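Domain of Unknown Function with a Cystatin-Like Fold (PDB 2RGQ) is of unknown function but adopts a cystatin-like alpha+beta fold and belongs to the SnoaL-like family of the NTF2 clan, whose members often form a ligand pocket. Local coordinates at residues A6-E11 with G116-I121; S22-D27 with V94-L99; D38-G43 with I47-E52. All coordinates share one frame; numbering follows the deposited sequence.

How the contacts relate
From the N terminus, helix 6-25 enters two of the three contacts. Its first turns meet strand 117-127 in contact 1, closing a loop of 104 residues within which both other contacts nest. Its last turn meets the end of strand 84-95 in contact 2, on the opposite side of the chain's centre, with contact centres about 25 Å apart. Contact 3, a tight hairpin of strands 39-43 and 46-49, nests inside the loop of contact 2 in turn. All three reach one sheet. Contacts 1 and 3 touch directly, Ile121 O lying 2.9 Å from Ala40 N, a probable hydrogen bond between neighbouring strands 117-127 and 39-43.

Contact 1 of 3, residues A6-E11 with G116-I121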
loop_
_atom_site.group_PDB
_atom_site.type_symbol
_atom_site.label_atom_id
_atom_site.label_comp_id
_atom_site.label_asym_id
_atom_site.label_seq_id
_atom_site.Cartn_x
_atom_site.Cartn_y
_atom_site.Cartn_z
ATOM N N ALA B 6 -11.421 4.370 -13.637
ATOM C CA ALA B 6 -10.624 3.499 -12.787
ATOM C C ALA B 6 -9.206 3.458 -13.331
ATOM O O ALA B 6 -8.242 3.480 -12.564
ATOM C CB ALA B 6 -11.238 2.071 -12.792
ATOM N N LEU B 7 -9.074 3.431 -14.664
ATOM C CA LEU B 7 -7.717 3.493 -15.275
ATOM C C LEU B 7 -7.011 4.784 -14.931
ATOM O O LEU B 7 -5.780 4.749 -14.631
ATOM C CB LEU B 7 -7.726 3.239 -16.772
ATOM C CG LEU B 7 -7.920 1.801 -17.290
ATOM C CD1 LEU B 7 -8.108 1.889 -18.748
ATOM C CD2 LEU B 7 -6.731 0.848 -16.938
ATOM N N ASP B 8 -7.738 5.919 -14.920
ATOM C CA ASP B 8 -7.129 7.198 -14.502
ATOM C C ASP B 8 -6.592 7.127 -13.062
ATOM O O ASP B 8 -5.465 7.543 -12.797
ATOM C CB ASP B 8 -8.094 8.411 -14.560
ATOM C CG ASP B 8 -8.515 8.815 -15.981
ATOM O OD1 ASP B 8 -7.705 8.733 -16.929
ATOM O OD2 ASP B 8 -9.699 9.246 -16.144
ATOM N N LYS B 9 -7.409 6.652 -12.136
ATOM C CA LYS B 9 -6.991 6.499 -10.734
ATOM C C LYS B 9 -5.734 5.637 -10.578
ATOM O O LYS B 9 -4.813 5.994 -9.850
ATOM C CB LYS B 9 -8.153 5.938 -9.897
ATOM C CG LYS B 9 -9.328 6.977 -9.712
ATOM C CD LYS B 9 -10.213 6.567 -8.528
ATOM C CE LYS B 9 -11.100 7.713 -8.050
ATOM N NZ LYS B 9 -11.721 7.347 -6.730
ATOM N N LEU B 10 -5.723 4.488 -11.265
ATOM C CA LEU B 10 -4.564 3.582 -11.224
ATOM C C LEU B 10 -3.307 4.263 -11.767
ATOM O O LEU B 10 -2.228 4.161 -11.157
ATOM C CB LEU B 10 -4.875 2.279 -11.932
ATOM C CG LEU B 10 -5.911 1.374 -11.315
ATOM C CD1 LEU B 10 -6.359 0.341 -12.304
ATOM C CD2 LEU B 10 -5.354 0.664 -10.057
ATOM N N GLU B 11 -3.446 4.994 -12.868
ATOM C CA GLU B 11 -2.328 5.786 -13.454
ATOM C C GLU B 11 -1.850 6.868 -12.495
ATOM O O GLU B 11 -0.646 7.106 -12.350
ATOM C CB GLU B 11 -2.702 6.397 -14.820
ATOM C CG GLU B 11 -1.470 6.830 -15.656
ATOM C CD GLU B 11 -1.802 7.471 -16.996
ATOM O OE1 GLU B 11 -2.822 7.048 -17.569
ATOM O OE2 GLU B 11 -1.059 8.393 -17.464
ATOM N N GLY B 116 -2.818 13.344 -23.058
ATOM C CA GLY B 116 -3.300 12.025 -22.742
ATOM C C GLY B 116 -2.670 11.223 -21.638
ATOM O O GLY B 116 -3.051 10.054 -21.456
ATOM N N LYS B 117 -1.742 11.825 -20.902
ATOM C CA LYS B 117 -1.033 11.174 -19.821
ATOM C C LYS B 117 -1.095 11.991 -18.564
ATOM O O LYS B 117 -0.989 13.222 -18.643
ATOM C CB LYS B 117 0.420 11.039 -20.248
ATOM C CG LYS B 117 1.332 10.350 -19.268
ATOM C CD LYS B 117 2.574 9.859 -20.010
ATOM C CE LYS B 117 3.652 9.373 -19.046
ATOM N NZ LYS B 117 3.223 8.250 -18.194
ATOM N N TRP B 118 -1.131 11.308 -17.403
ATOM C CA TRP B 118 -1.162 12.015 -16.120
ATOM C C TRP B 118 0.247 12.359 -15.674
ATOM O O TRP B 118 1.207 11.564 -15.840
ATOM C CB TRP B 118 -1.838 11.214 -15.010
ATOM C CG TRP B 118 -3.280 11.039 -15.210
ATOM C CD1 TRP B 118 -3.888 9.992 -15.793
ATOM C CD2 TRP B 118 -4.308 11.946 -14.813
ATOM N NE1 TRP B 118 -5.253 10.153 -15.756
ATOM C CE2 TRP B 118 -5.539 11.362 -15.178
ATOM C CE3 TRP B 118 -4.311 13.203 -14.216
ATOM C CZ2 TRP B 118 -6.781 11.995 -14.948
ATOM C CZ3 TRP B 118 -5.543 13.845 -13.964
ATOM C CH2 TRP B 118 -6.764 13.239 -14.343
ATOM N N TYR B 119 0.357 13.556 -15.112
ATOM C CA TYR B 119 1.586 14.098 -14.566
ATOM C C TYR B 119 1.388 14.822 -13.254
ATOM O O TYR B 119 0.316 15.365 -12.994
ATOM C CB TYR B 119 2.149 15.176 -15.504
ATOM C CG TYR B 119 2.580 14.664 -16.819
ATOM C CD1 TYR B 119 3.855 14.118 -16.997
ATOM C CD2 TYR B 119 1.713 14.678 -17.893
ATOM C CE1 TYR B 119 4.249 13.625 -18.233
ATOM C CE2 TYR B 119 2.090 14.175 -19.137
ATOM C CZ TYR B 119 3.354 13.669 -19.307
ATOM O OH TYR B 119 3.673 13.156 -20.541
ATOM N N LEU B 120 2.413 14.804 -12.410
ATOM C CA LEU B 120 2.442 15.624 -11.215
ATOM C C LEU B 120 2.595 17.124 -11.554
ATOM O O LEU B 120 3.575 17.539 -12.227
ATOM C CB LEU B 120 3.630 15.198 -10.323
ATOM C CG LEU B 120 3.555 13.825 -9.639
ATOM C CD1 LEU B 120 4.919 13.488 -9.029
ATOM C CD2 LEU B 120 2.480 13.794 -8.563
ATOM N N ILE B 121 1.639 17.941 -11.108
ATOM C CA ILE B 121 1.757 19.408 -11.201
ATOM C C ILE B 121 2.392 19.962 -9.928
ATOM O O ILE B 121 3.233 20.875 -9.964
ATOM C CB ILE B 121 0.377 20.098 -11.397
ATOM C CG1 ILE B 121 -0.267 19.615 -12.719
ATOM C CG2 ILE B 121 0.509 21.659 -11.291
ATOM C CD1 ILE B 121 0.559 19.904 -13.992
HETATM O O HOH W 1 1.263 8.915 -16.086
HETATM O O HOH W 2 -4.005 8.433 -19.487
#
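Asp8 is the first residue of segment 6-11, on helix 6-25, to touch the strand, and it does so at the indole edge of Trp118. Its OD1 takes the hydrogen bond from Trp118 NE1 at 3.1 Å; the oxygen lies in the ring plane, yet the carboxylate is turned steeply to the ring, with 74° between the two planes, and is met from above its own plane. Lys113 forms a salt bridge with the same OD1, so OD1 of this buried residue has two donors. One turn on, Glu11 has CG anti to the backbone N (chi1 -162°) and an extended chain, which carries its carboxylate past the indole to the strand backbone. Here the N-terminal helix of the cystatin-like fold lies against its curved sheet, with 37° between the directions of helix segment 6-11 and strand segment 117-120. Glu11 CD sits at the ring edge, 3.5 Å from Trp118 CD1, while OE2 accepts a nearly straight bond of 2.9 Å from Trp118 N. Two waters extend the grip of Glu11: one takes a hydrogen bond from Lys117 NZ and lies 2.8 Å from Glu11 OE2, and the other bridges Glu11 OE1 and Gly116 O. Lys117 also brings its CG to 3.6 Å from Glu11 OE2; its ammonium stays beyond salt-bridge range, at 4.3 Å between NZ and OE2.

Contact 2 of 3, residues S22-D27 with V94-L99; sequences SLDKED and VNREDL
Arg96 reaches across to the backbone of Asp24, where helix 6-25 is about to end in a Schellman motif: Glu26 has positive phi, and the bonds Glu26 N to Leu23 O and Asp27 N to Ser22 O turn back into the last turn. The contact thus joins the C-terminal end of the long helix of this cystatin-like fold to the loop that follows strand 84-95. The arginine chain bends at chi3 (-64°), swinging its guanidinium toward the helix end. NH1 then donates to Asp24 O over 3.0 Å, but the bond is far from straight, with an N-H...O angle of 136°. The donor stands above the carbonyl plane, and the oxygen in turn is tilted out of the guanidinium plane by 32°. Lys69 O is a second acceptor for NH1, so one nitrogen connects the helix end with strand 69-80. A cationic group beside carbonyls at a helix C-terminus should be electrostatically favourable.

Only CB of the Asp24 side chain comes near the guanidinium, 3.8 Å from Arg96 NH1; the carboxylate beyond it leads off, OD1 4.6 Å from that nitrogen. It is engaged elsewhere, OD1 with His71 and OD2 with Tyr90 of the second subunit. In the loop itself, the Asn95 amide meets Asp98 within its own plane, ND2 donating to the syn side of Asp98 OD1 at 2.8 Å. Back at the helix end, one water lies 2.9 Å from Asp24 O and 2.8 Å from Glu26 OE2, the oxygen that also forms a salt bridge with Arg67, and accepts a hydrogen bond from Arg96 NH2 at 3.2 Å.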
loop_
_atom_site.group_PDB
_atom_site.type_symbol
_atom_site.label_atom_id
_atom_site.label_comp_id
_atom_site.label_asym_id
_atom_site.label_seq_id
_atom_site.Cartn_x
_atom_site.Cartn_y
_atom_site.Cartn_z
ATOM N N SER B 22 11.799 5.426 -8.398
ATOM C CA SER B 22 12.871 6.097 -9.133
ATOM C C SER B 22 13.853 6.771 -8.168
ATOM O O SER B 22 15.070 6.720 -8.379
ATOM C CB SER B 22 12.302 7.115 -10.137
ATOM O OG SER B 22 11.493 6.471 -11.113
ATOM N N LEU B 23 13.310 7.383 -7.111
ATOM C CA LEU B 23 14.138 8.021 -6.083
ATOM C C LEU B 23 15.013 6.989 -5.395
ATOM O O LEU B 23 16.220 7.186 -5.226
ATOM C CB LEU B 23 13.224 8.709 -5.072
ATOM C CG LEU B 23 13.865 9.497 -3.917
ATOM C CD1 LEU B 23 14.738 10.654 -4.405
ATOM C CD2 LEU B 23 12.713 9.976 -2.974
ATOM N N ASP B 24 14.428 5.862 -5.031
ATOM C CA ASP B 24 15.201 4.819 -4.349
ATOM C C ASP B 24 16.290 4.190 -5.214
ATOM O O ASP B 24 17.383 3.906 -4.694
ATOM C CB ASP B 24 14.305 3.738 -3.759
ATOM C CG ASP B 24 13.397 4.256 -2.625
ATOM O OD1 ASP B 24 13.736 5.204 -1.877
ATOM O OD2 ASP B 24 12.341 3.696 -2.469
ATOM N N LYS B 25 15.971 3.993 -6.495
ATOM C CA LYS B 25 16.912 3.479 -7.509
ATOM C C LYS B 25 17.931 4.569 -7.978
ATOM O O LYS B 25 18.923 4.262 -8.620
ATOM C CB LYS B 25 16.099 2.919 -8.696
ATOM C CG LYS B 25 16.887 2.086 -9.727
ATOM C CD LYS B 25 15.983 1.650 -10.883
ATOM N N GLU B 26 17.679 5.829 -7.649
ATOM C CA GLU B 26 18.460 6.988 -8.045
ATOM C C GLU B 26 18.423 7.143 -9.584
ATOM O O GLU B 26 19.407 7.538 -10.194
ATOM C CB GLU B 26 19.898 6.961 -7.490
ATOM C CG GLU B 26 19.940 6.560 -6.037
ATOM C CD GLU B 26 21.256 6.843 -5.349
ATOM O OE1 GLU B 26 22.132 7.497 -5.945
ATOM O OE2 GLU B 26 21.401 6.395 -4.185
ATOM N N ASP B 27 17.264 6.816 -10.171
ATOM C CA ASP B 27 16.987 6.871 -11.602
ATOM C C ASP B 27 16.367 8.228 -11.872
ATOM O O ASP B 27 15.114 8.393 -11.831
ATOM C CB ASP B 27 16.027 5.714 -11.970
ATOM C CG ASP B 27 15.663 5.667 -13.449
ATOM O OD1 ASP B 27 15.920 6.604 -14.240
ATOM O OD2 ASP B 27 15.051 4.659 -13.826
ATOM N N VAL B 94 11.670 3.479 5.219
ATOM C CA VAL B 94 12.438 2.528 6.003
ATOM C C VAL B 94 13.817 2.395 5.377
ATOM O O VAL B 94 13.995 2.734 4.200
ATOM C CB VAL B 94 11.747 1.126 6.097
ATOM C CG1 VAL B 94 10.335 1.295 6.632
ATOM C CG2 VAL B 94 11.742 0.386 4.775
ATOM N N ASN B 95 14.769 1.917 6.171
ATOM C CA ASN B 95 16.118 1.732 5.701
ATOM C C ASN B 95 16.284 0.426 4.973
ATOM O O ASN B 95 15.740 -0.543 5.384
ATOM C CB ASN B 95 17.080 1.766 6.872
ATOM C CG ASN B 95 17.119 3.110 7.534
ATOM O OD1 ASN B 95 16.690 4.105 6.934
ATOM N ND2 ASN B 95 17.664 3.173 8.755
ATOM N N ARG B 96 17.077 0.419 3.921
ATOM C CA ARG B 96 17.421 -0.821 3.224
ATOM C C ARG B 96 18.555 -1.598 3.865
ATOM O O ARG B 96 18.633 -2.800 3.703
ATOM C CB ARG B 96 17.905 -0.515 1.818
ATOM C CG ARG B 96 16.877 0.109 0.938
ATOM C CD ARG B 96 17.190 -0.058 -0.556
ATOM N NE ARG B 96 18.406 0.612 -1.018
ATOM C CZ ARG B 96 18.483 1.747 -1.734
ATOM N NH1 ARG B 96 17.435 2.514 -2.009
ATOM N NH2 ARG B 96 19.692 2.167 -2.110
ATOM N N GLU B 97 19.479 -0.882 4.516
ATOM C CA GLU B 97 20.707 -1.490 5.059
ATOM C C GLU B 97 20.613 -1.978 6.512
ATOM O O GLU B 97 21.490 -2.701 6.971
ATOM C CB GLU B 97 21.869 -0.520 4.851
ATOM C CG GLU B 97 22.144 -0.295 3.340
ATOM C CD GLU B 97 22.983 0.932 3.050
ATOM O OE1 GLU B 97 23.950 1.196 3.793
ATOM O OE2 GLU B 97 22.673 1.609 2.043
ATOM N N ASP B 98 19.561 -1.572 7.228
ATOM C CA ASP B 98 19.295 -2.035 8.584
ATOM C C ASP B 98 17.787 -2.071 8.828
ATOM O O ASP B 98 16.997 -1.745 7.933
ATOM C CB ASP B 98 20.057 -1.187 9.625
ATOM C CG ASP B 98 19.660 0.274 9.596
ATOM O OD1 ASP B 98 18.456 0.600 9.546
ATOM O OD2 ASP B 98 20.587 1.122 9.665
ATOM N N LEU B 99 17.396 -2.480 10.034
ATOM C CA LEU B 99 15.976 -2.704 10.349
ATOM C C LEU B 99 15.288 -1.516 10.983
ATOM O O LEU B 99 14.219 -1.662 11.588
ATOM C CB LEU B 99 15.841 -3.988 11.196
ATOM C CG LEU B 99 16.221 -5.250 10.374
ATOM C CD1 LEU B 99 16.144 -6.465 11.255
ATOM C CD2 LEU B 99 15.354 -5.466 9.137
HETATM O O HOH W 3 19.240 5.216 -2.818
#

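Contact 3 of 3, residues D38-G43 with I47-E52; sequences DGALQG and IAKGKE
With chi1 at -163°, Lys49 sends CG away from its own N and stays extended until chi4 (-69°), where the chain bends and turns NZ back onto the carbonyl of Asp38. The 3.0 Å bond from Lys49 NZ to Asp38 O lies in the carbonyl plane, while on the way the lysine methylenes pass over Ala40, with CD 3.8 Å from Ala40 CB. Gln42 is also extended and runs side by side with Ile47, both pointing the same way. Ile47 CD1 comes to 3.6 Å from Gln42 NE2, a contact between methyl and amide, while Gln42 OE1 bonds to Gln124.

These side chains share a face with Ala40. On the other face, Leu41 and Ala48 both pack on Leu54 of helix 51-66. Between the faces, Leu41 and Ala48 form a hydrogen-bonded pair, with Leu41 N to Ala48 O and Ala48 N to Leu41 O each 2.9 Å. Past it, Gly50 N donates to Gly39 O at 3.1 Å, nearly straight; Gly50, with positive phi, then takes the N-cap position of helix 51-66. The two strands run antiparallel, with 172° between their directions, and Ala40 and Gln42 also bond to strand 117-127. This is a beta hairpin at the edge of the chain's mixed sheet, leading directly into a helix.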
loop_
_atom_site.group_PDB
_atom_site.type_symbol
_atom_site.label_atom_id
_atom_site.label_comp_id
_atom_site.label_asym_id
_atom_site.label_seq_id
_atom_site.Cartn_x
_atom_site.Cartn_y
_atom_site.Cartn_z
ATOM N N ASP B 38 6.451 21.900 -16.105
ATOM C CA ASP B 38 6.448 22.970 -15.093
ATOM C C ASP B 38 5.973 22.471 -13.725
ATOM O O ASP B 38 5.515 23.261 -12.899
ATOM C CB ASP B 38 5.635 24.203 -15.571
ATOM C CG ASP B 38 4.185 23.874 -15.946
ATOM O OD1 ASP B 38 3.881 22.696 -16.187
ATOM O OD2 ASP B 38 3.359 24.798 -16.004
ATOM N N GLY B 39 6.106 21.161 -13.486
ATOM C CA GLY B 39 5.710 20.548 -12.243
ATOM C C GLY B 39 6.617 20.946 -11.102
ATOM O O GLY B 39 7.748 21.331 -11.342
ATOM N N ALA B 40 6.125 20.796 -9.867
ATOM C CA ALA B 40 6.868 21.229 -8.700
ATOM C C ALA B 40 6.781 20.229 -7.560
ATOM O O ALA B 40 5.808 19.470 -7.475
ATOM C CB ALA B 40 6.377 22.586 -8.214
ATOM N N LEU B 41 7.839 20.214 -6.752
ATOM C CA LEU B 41 7.938 19.421 -5.502
ATOM C C LEU B 41 8.231 20.392 -4.373
ATOM O O LEU B 41 9.242 21.145 -4.448
ATOM C CB LEU B 41 9.066 18.402 -5.556
ATOM C CG LEU B 41 9.294 17.553 -4.277
ATOM C CD1 LEU B 41 8.067 16.804 -3.829
ATOM C CD2 LEU B 41 10.459 16.567 -4.460
ATOM N N GLN B 42 7.372 20.380 -3.340
ATOM C CA GLN B 42 7.544 21.210 -2.151
ATOM C C GLN B 42 7.566 20.371 -0.892
ATOM O O GLN B 42 6.722 19.521 -0.719
ATOM C CB GLN B 42 6.398 22.205 -2.010
ATOM C CG GLN B 42 6.565 23.215 -0.885
ATOM C CD GLN B 42 5.512 24.292 -0.925
ATOM O OE1 GLN B 42 4.402 24.092 -1.459
ATOM N NE2 GLN B 42 5.860 25.461 -0.387
ATOM N N GLY B 43 8.486 20.702 0.013
ATOM C CA GLY B 43 8.553 20.129 1.360
ATOM C C GLY B 43 9.132 21.207 2.285
ATOM O O GLY B 43 9.334 22.342 1.863
ATOM N N ILE B 47 11.156 24.435 -2.437
ATOM C CA ILE B 47 10.399 24.146 -3.641
ATOM C C ILE B 47 11.385 23.946 -4.799
ATOM O O ILE B 47 12.358 24.690 -4.916
ATOM C CB ILE B 47 9.494 25.341 -4.023
ATOM C CG1 ILE B 47 8.484 25.662 -2.914
ATOM C CG2 ILE B 47 8.780 25.063 -5.335
ATOM C CD1 ILE B 47 7.615 26.884 -3.148
ATOM N N ALA B 48 11.160 22.938 -5.616
ATOM C CA ALA B 48 11.919 22.677 -6.844
ATOM C C ALA B 48 10.855 22.719 -7.933
ATOM O O ALA B 48 9.830 22.030 -7.792
ATOM C CB ALA B 48 12.670 21.314 -6.821
ATOM N N LYS B 49 11.066 23.509 -8.990
ATOM C CA LYS B 49 10.059 23.651 -10.056
ATOM C C LYS B 49 10.739 23.671 -11.405
ATOM O O LYS B 49 11.733 24.396 -11.607
ATOM C CB LYS B 49 9.233 24.929 -9.888
ATOM C CG LYS B 49 7.929 24.982 -10.676
ATOM C CD LYS B 49 6.893 25.855 -10.020
ATOM C CE LYS B 49 5.501 25.627 -10.567
ATOM N NZ LYS B 49 5.343 26.079 -11.928
ATOM N N GLY B 50 10.185 22.894 -12.323
ATOM C CA GLY B 50 10.737 22.716 -13.642
ATOM C C GLY B 50 11.787 21.632 -13.604
ATOM O O GLY B 50 12.352 21.297 -12.523
ATOM N N LYS B 51 12.129 21.150 -14.791
ATOM C CA LYS B 51 12.970 19.955 -14.880
ATOM C C LYS B 51 14.375 20.121 -14.360
ATOM O O LYS B 51 14.897 19.206 -13.702
ATOM C CB LYS B 51 12.938 19.373 -16.305
ATOM C CG LYS B 51 11.557 18.845 -16.745
ATOM C CD LYS B 51 11.123 17.592 -16.013
ATOM C CE LYS B 51 9.736 17.060 -16.454
ATOM N NZ LYS B 51 9.748 16.380 -17.801
ATOM N N GLU B 52 14.978 21.291 -14.592
ATOM C CA GLU B 52 16.329 21.552 -14.126
ATOM C C GLU B 52 16.426 21.566 -12.588
ATOM O O GLU B 52 17.296 20.906 -12.009
ATOM C CB GLU B 52 16.858 22.871 -14.708
ATOM C CG GLU B 52 18.302 23.175 -14.336
#